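Local coordinates for cobalamin (Vitamin B12) biosynthesis CbiX protein (Marinobacter aquaeolei, PDB 3LYH) that probably acts as a metal-binding lyase related to the CbiX chelatases of cobalamin biosynthesis, at residues Gln7-Ala12 with Ala39-Glu44. Residues are numbered along the deposited sequence; the frame is centred on the assembly and turned at random.
Sequences QIILLA and AIAYME
Five backbone hydrogen bonds join Gln7-Ala12 to Ala39-Glu44 as neighbouring parallel strands, the pairing of a beta-alpha-beta unit. The ladder starts at Ile8, whose O accepts Ala39 N at 3.0 Å with the least straight N-H of the set, 148°. Ile9 sends its CG2, anti to the backbone N, diagonally to Ala41 CB, 3.6 Å away on the face both share. Leu10 bonds in both directions, its N to Ala39 O at 2.8 Å and its O to Ala41 N, and that same O meets Ile40 CA in a CA-H...O contact. In Leu11, CG anti to the backbone N (chi1 -172°) and the second torsion together place CD1 near Ala41 O and CD2 4.1 Å from CE of selenomethionine Met43, in the conformer given, the two chains crossing at about a right angle. Ala12 closes the ladder: its N-H points to Ala41 O at an N-H...O angle of 171°, the straightest of the five, and its O takes Met43 N at 2.9 Å, nearly along the C=O axis, so the pairing continues one residue past strand 38-42. Ala12 CB also lies obliquely against the Tyr42 ring, 3.9 Å from CD1, while Tyr42 OH is hydrogen-bonded to Glu25 OE2. Strand 64-69 flanks Gln7-Ala12 on its other edge; Ile9 faces helix 50-59, whereas Leu10, Ala12 and Ile40 face the connecting helix 18-34, and Leu10 also packs on Val117 of the second subunit.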
# COMPACT_ATOMS: atom_id res chain seq x y z
N GLN B 7 20.67 1.48 -9.47
CA GLN B 7 19.70 2.49 -9.03
C GLN B 7 18.40 1.82 -8.72
O GLN B 7 17.89 1.09 -9.56
CB GLN B 7 19.46 3.53 -10.12
CG GLN B 7 18.40 4.59 -9.79
CD GLN B 7 18.85 5.67 -8.79
OE1 GLN B 7 18.05 6.13 -7.94
NE2 GLN B 7 20.09 6.11 -8.91
N ILE B 8 17.85 2.06 -7.54
CA ILE B 8 16.49 1.66 -7.21
C ILE B 8 15.57 2.86 -7.48
O ILE B 8 15.84 3.98 -7.06
CB ILE B 8 16.38 1.26 -5.73
CG1 ILE B 8 17.12 -0.05 -5.46
CG2 ILE B 8 14.90 1.18 -5.28
CD1 ILE B 8 16.32 -1.31 -5.94
N ILE B 9 14.49 2.59 -8.19
CA ILE B 9 13.41 3.54 -8.39
C ILE B 9 12.17 2.97 -7.71
O ILE B 9 11.67 1.91 -8.13
CB ILE B 9 13.12 3.81 -9.88
CG1 ILE B 9 14.38 4.32 -10.54
CG2 ILE B 9 12.02 4.90 -10.02
CD1 ILE B 9 14.29 4.56 -12.06
N LEU B 10 11.70 3.67 -6.69
CA LEU B 10 10.42 3.34 -6.02
C LEU B 10 9.35 4.01 -6.81
O LEU B 10 9.36 5.24 -6.90
CB LEU B 10 10.38 3.78 -4.56
CG LEU B 10 11.47 3.22 -3.67
CD1 LEU B 10 11.38 3.71 -2.21
CD2 LEU B 10 11.56 1.74 -3.72
N LEU B 11 8.45 3.24 -7.41
CA LEU B 11 7.48 3.78 -8.37
C LEU B 11 6.09 3.84 -7.78
O LEU B 11 5.53 2.82 -7.44
CB LEU B 11 7.45 3.00 -9.68
CG LEU B 11 6.60 3.62 -10.80
CD1 LEU B 11 7.19 4.90 -11.23
CD2 LEU B 11 6.49 2.63 -11.99
N ALA B 12 5.55 5.09 -7.73
CA ALA B 12 4.17 5.34 -7.20
C ALA B 12 3.26 5.89 -8.31
O ALA B 12 3.75 6.42 -9.29
CB ALA B 12 4.25 6.36 -6.00
N ALA B 39 15.57 6.37 -5.30
CA ALA B 39 14.74 7.57 -5.50
C ALA B 39 13.29 7.16 -5.73
O ALA B 39 13.03 6.05 -6.24
CB ALA B 39 15.24 8.36 -6.68
N ILE B 40 12.38 8.03 -5.33
CA ILE B 40 10.96 7.83 -5.70
C ILE B 40 10.71 8.49 -7.05
O ILE B 40 11.33 9.52 -7.37
CB ILE B 40 9.96 8.41 -4.65
CG1 ILE B 40 8.55 7.94 -4.96
CG2 ILE B 40 10.07 9.97 -4.53
CD1 ILE B 40 7.55 8.14 -3.86
N ALA B 41 9.84 7.87 -7.84
CA ALA B 41 9.36 8.46 -9.08
C ALA B 41 7.87 8.16 -9.18
O ALA B 41 7.35 7.20 -8.57
CB ALA B 41 10.12 7.93 -10.32
N TYR B 42 7.18 9.01 -9.94
CA TYR B 42 5.76 8.93 -10.13
C TYR B 42 5.43 8.62 -11.61
O TYR B 42 6.00 9.20 -12.52
CB TYR B 42 5.10 10.25 -9.75
CG TYR B 42 5.26 10.59 -8.29
CD1 TYR B 42 4.45 9.98 -7.35
CD2 TYR B 42 6.19 11.53 -7.85
CE1 TYR B 42 4.58 10.28 -6.00
CE2 TYR B 42 6.33 11.84 -6.49
CZ TYR B 42 5.52 11.21 -5.59
OH TYR B 42 5.61 11.49 -4.26
N MSE B 43 4.52 7.69 -11.79
CA MSE B 43 4.07 7.23 -13.11
C MSE B 43 3.46 8.39 -13.93
O MSE B 43 3.66 8.46 -15.13
CB MSE B 43 3.08 6.07 -12.92
CG MSE B 43 2.79 5.16 -14.15
SE MSE B 43 1.72 3.62 -13.62
CE MSE B 43 2.53 3.62 -11.93
N GLU B 44 2.75 9.29 -13.24
CA GLU B 44 2.16 10.45 -13.87
C GLU B 44 1.80 11.53 -12.89
O GLU B 44 1.83 11.30 -11.69
CB GLU B 44 0.86 10.05 -14.57
CG GLU B 44 -0.25 9.61 -13.63
CD GLU B 44 -0.05 8.22 -13.15
OE1 GLU B 44 -0.04 7.36 -14.03
OE2 GLU B 44 0.12 7.98 -11.92